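Local coordinates for Serine/threonine-protein kinase-like protein ACR4 (Arabidopsis thaliana, PDB 7A0J) that acts as a plasma-membrane receptor kinase that answers the CLE40 peptide signal and controls formative cell division in root meristems, seen here as its extracellular beta-propeller domain, at residues Cys19-Val29 and Thr42-Leu51. Sequence-based numbering, arbitrary orientation.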
loop_
_atom_site.group_PDB
_atom_site.type_symbol
_atom_site.label_atom_id
_atom_site.label_comp_id
_atom_site.label_asym_id
_atom_site.label_seq_id
_atom_site.Cartn_x
_atom_site.Cartn_y
_atom_site.Cartn_z
ATOM N N CYS A 19 8.152 6.341 -4.981
ATOM C CA CYS A 19 9.249 5.353 -5.148
ATOM C C CYS A 19 8.718 4.143 -5.921
ATOM O O CYS A 19 7.556 3.754 -5.692
ATOM C CB CYS A 19 9.832 4.925 -3.806
ATOM S SG CYS A 19 10.481 6.310 -2.835
ATOM N N GLY A 20 9.542 3.595 -6.815
ATOM C CA GLY A 20 9.220 2.407 -7.623
ATOM C C GLY A 20 10.427 1.503 -7.777
ATOM O O GLY A 20 11.561 2.014 -7.688
ATOM N N LEU A 21 10.195 0.207 -7.983
ATOM C CA LEU A 21 11.252 -0.771 -8.347
ATOM C C LEU A 21 11.629 -0.526 -9.813
ATOM O O LEU A 21 10.705 -0.311 -10.625
ATOM C CB LEU A 21 10.736 -2.198 -8.122
ATOM C CG LEU A 21 10.237 -2.508 -6.709
ATOM C CD1 LEU A 21 9.776 -3.953 -6.603
ATOM C CD2 LEU A 21 11.306 -2.216 -5.668
ATOM N N LYS A 22 12.929 -0.527 -10.131
ATOM C CA LYS A 22 13.445 -0.294 -11.509
ATOM C C LYS A 22 12.904 -1.392 -12.431
ATOM O O LYS A 22 12.716 -2.529 -11.952
ATOM C CB LYS A 22 14.976 -0.250 -11.523
ATOM C CG LYS A 22 15.592 0.929 -10.782
ATOM C CD LYS A 22 17.103 0.984 -10.853
ATOM C CE LYS A 22 17.621 1.667 -12.100
ATOM N NZ LYS A 22 19.092 1.845 -12.055
ATOM N N SER A 23 12.655 -1.052 -13.699
ATOM C CA SER A 23 12.033 -1.937 -14.721
ATOM C C SER A 23 13.070 -2.904 -15.307
ATOM O O SER A 23 12.652 -3.888 -15.947
ATOM C CB SER A 23 11.380 -1.122 -15.803
ATOM O OG SER A 23 12.279 -0.145 -16.306
ATOM N N ASP A 24 14.365 -2.637 -15.095
ATOM C CA ASP A 24 15.489 -3.491 -15.572
ATOM C C ASP A 24 15.485 -4.838 -14.833
ATOM O O ASP A 24 16.222 -5.741 -15.267
ATOM C CB ASP A 24 16.837 -2.774 -15.434
ATOM C CG ASP A 24 17.165 -2.298 -14.029
ATOM O OD1 ASP A 24 16.389 -2.609 -13.102
ATOM O OD2 ASP A 24 18.193 -1.612 -13.874
ATOM N N GLY A 25 14.704 -4.961 -13.751
ATOM C CA GLY A 25 14.533 -6.209 -12.980
ATOM C C GLY A 25 15.583 -6.357 -11.889
ATOM O O GLY A 25 15.673 -7.456 -11.306
ATOM N N SER A 26 16.341 -5.289 -11.614
ATOM C CA SER A 26 17.430 -5.243 -10.603
ATOM C C SER A 26 16.845 -5.306 -9.186
ATOM O O SER A 26 17.587 -5.693 -8.265
ATOM C CB SER A 26 18.275 -4.007 -10.786
ATOM O OG SER A 26 17.489 -2.831 -10.651
ATOM N N HIS A 27 15.574 -4.915 -9.026
ATOM C CA HIS A 27 14.848 -4.804 -7.731
ATOM C C HIS A 27 15.445 -3.661 -6.896
ATOM O O HIS A 27 15.214 -3.638 -5.673
ATOM C CB HIS A 27 14.832 -6.155 -6.998
ATOM C CG HIS A 27 13.937 -7.162 -7.641
ATOM N ND1 HIS A 27 12.564 -7.146 -7.467
ATOM C CD2 HIS A 27 14.205 -8.203 -8.458
ATOM C CE1 HIS A 27 12.028 -8.139 -8.145
ATOM N NE2 HIS A 27 13.013 -8.803 -8.762
ATOM N N LEU A 28 16.160 -2.736 -7.543
ATOM C CA LEU A 28 16.636 -1.467 -6.932
ATOM C C LEU A 28 15.470 -0.477 -6.930
ATOM O O LEU A 28 14.579 -0.613 -7.791
ATOM C CB LEU A 28 17.829 -0.927 -7.729
ATOM C CG LEU A 28 19.052 -1.842 -7.790
ATOM C CD1 LEU A 28 20.098 -1.285 -8.743
ATOM C CD2 LEU A 28 19.649 -2.054 -6.407
ATOM N N VAL A 29 15.469 0.469 -5.991
ATOM C CA VAL A 29 14.382 1.480 -5.832
ATOM C C VAL A 29 14.892 2.831 -6.345
ATOM O O VAL A 29 16.066 3.163 -6.092
ATOM C CB VAL A 29 13.871 1.564 -4.378
ATOM C CG1 VAL A 29 14.988 1.801 -3.373
ATOM C CG2 VAL A 29 12.783 2.618 -4.224
ATOM N N THR A 42 17.381 7.294 0.003
ATOM C CA THR A 42 17.033 6.113 -0.834
ATOM C C THR A 42 18.269 5.234 -0.999
ATOM O O THR A 42 19.294 5.697 -1.491
ATOM C CB THR A 42 16.468 6.518 -2.202
ATOM O OG1 THR A 42 15.326 7.349 -1.992
ATOM C CG2 THR A 42 16.077 5.322 -3.043
ATOM N N PRO A 43 18.216 3.945 -0.589
ATOM C CA PRO A 43 19.322 3.019 -0.829
ATOM C C PRO A 43 19.557 2.814 -2.333
ATOM O O PRO A 43 18.604 2.527 -3.038
ATOM C CB PRO A 43 18.874 1.704 -0.171
ATOM C CG PRO A 43 17.745 2.095 0.761
ATOM C CD PRO A 43 17.100 3.308 0.127
ATOM N N GLY A 44 20.804 2.971 -2.781
ATOM C CA GLY A 44 21.201 2.830 -4.196
ATOM C C GLY A 44 21.488 1.384 -4.574
ATOM O O GLY A 44 21.477 1.085 -5.786
ATOM N N HIS A 45 21.734 0.518 -3.583
ATOM C CA HIS A 45 22.280 -0.854 -3.773
ATOM C C HIS A 45 21.412 -1.928 -3.097
ATOM O O HIS A 45 21.526 -3.096 -3.518
ATOM C CB HIS A 45 23.733 -0.903 -3.286
ATOM C CG HIS A 45 24.611 0.130 -3.913
ATOM N ND1 HIS A 45 25.284 -0.092 -5.099
ATOM C CD2 HIS A 45 24.921 1.389 -3.532
ATOM C CE1 HIS A 45 25.976 0.982 -5.419
ATOM N NE2 HIS A 45 25.770 1.907 -4.474
ATOM N N LEU A 46 20.600 -1.582 -2.090
ATOM C CA LEU A 46 19.688 -2.546 -1.410
ATOM C C LEU A 46 18.546 -2.911 -2.364
ATOM O O LEU A 46 17.929 -1.987 -2.926
ATOM C CB LEU A 46 19.137 -1.944 -0.112
ATOM C CG LEU A 46 20.134 -1.760 1.033
ATOM C CD1 LEU A 46 19.425 -1.254 2.280
ATOM C CD2 LEU A 46 20.876 -3.052 1.337
ATOM N N GLN A 47 18.282 -4.209 -2.531
ATOM C CA GLN A 47 17.214 -4.740 -3.418
ATOM C C GLN A 47 15.945 -4.969 -2.589
ATOM O O GLN A 47 16.065 -5.360 -1.410
ATOM C CB GLN A 47 17.690 -6.012 -4.116
ATOM C CG GLN A 47 18.822 -5.759 -5.103
ATOM C CD GLN A 47 19.522 -7.026 -5.523
ATOM O OE1 GLN A 47 19.487 -7.420 -6.686
ATOM N NE2 GLN A 47 20.165 -7.680 -4.569
ATOM N N PHE A 48 14.783 -4.705 -3.191
ATOM C CA PHE A 48 13.442 -4.805 -2.561
ATOM C C PHE A 48 12.511 -5.611 -3.470
ATOM O O PHE A 48 12.679 -5.568 -4.704
ATOM C CB PHE A 48 12.867 -3.412 -2.300
ATOM C CG PHE A 48 13.668 -2.577 -1.334
ATOM C CD1 PHE A 48 14.703 -1.769 -1.782
ATOM C CD2 PHE A 48 13.389 -2.602 0.024
ATOM C CE1 PHE A 48 15.438 -1.002 -0.891
ATOM C CE2 PHE A 48 14.125 -1.833 0.913
ATOM C CZ PHE A 48 15.150 -1.037 0.455
ATOM N N ILE A 49 11.551 -6.317 -2.869
ATOM C CA ILE A 49 10.501 -7.090 -3.599
ATOM C C ILE A 49 9.157 -6.355 -3.492
ATOM O O ILE A 49 8.234 -6.729 -4.230
ATOM C CB ILE A 49 10.434 -8.553 -3.109
ATOM C CG1 ILE A 49 10.252 -8.675 -1.592
ATOM C CG2 ILE A 49 11.660 -9.316 -3.585
ATOM C CD1 ILE A 49 10.296 -10.101 -1.084
ATOM N N GLY A 50 9.067 -5.320 -2.651
ATOM C CA GLY A 50 7.848 -4.506 -2.486
ATOM C C GLY A 50 8.118 -3.213 -1.738
ATOM O O GLY A 50 9.110 -3.161 -0.984
ATOM N N LEU A 51 7.264 -2.206 -1.944
ATOM C CA LEU A 51 7.365 -0.861 -1.314
ATOM C C LEU A 51 6.004 -0.461 -0.732
ATOM O O LEU A 51 4.968 -0.903 -1.272
ATOM C CB LEU A 51 7.825 0.155 -2.363
ATOM C CG LEU A 51 9.204 -0.092 -2.974
ATOM C CD1 LEU A 51 9.404 0.765 -4.216
ATOM C CD2 LEU A 51 10.306 0.173 -1.961
HETATM O O HOH W 1 17.735 0.337 -4.382
#
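Leu21 and Val29 pack against Phe48 and Leu51 where two successive blades of the beta-propeller ectodomain meet: residues 19-29 form the hairpin between strands 17-21 and 29-33 of one blade, and residues 42-51 cross over into strand 48-53 of the next. Phe48 N donates to His27 O, 2.7 Å away and nearly straight at 165°. Val29 fills the interface branch by branch. From CB, a chi1 of 54° tucks CG1 in over its own backbone, and there Val29 CG1 lies 3.7 Å from Thr42 CG2 and also meets Pro43 O and Phe48 CE1. The other methyl, Val29 CG2, reaches Leu51 CD1 at 3.9 Å. Phe48 in turn meets the ring of Trp71 in the second blade. Leu21 and Leu51 lie alongside one another, pointing opposite ways, with Leu21 CD2 3.8 Å from Leu51 CD1 and also near Phe48 CB; the other branch, Leu21 CD1, approaches the carbonyls of Phe48 and Ile49. Cutting Leu21 back to an alanine would probably open a gap beside Leu51 CD1 and cost Phe48 CB its contact with the CD2 methyl. The imidazole of His27 presents its edge to Phe48 O, to which ND1 gives a weak bond. At the type I turn from Lys22 to Gly25, Asp24 also makes an Asx turn, its OD1 accepting from Ser26 N and from Ser26 OG, both on one face of the carboxylate. On the flank by residues 43-46 one water ties the segments together: it accepts from Val29 N at 2.8 Å and donates to Pro43 O and Leu46 O.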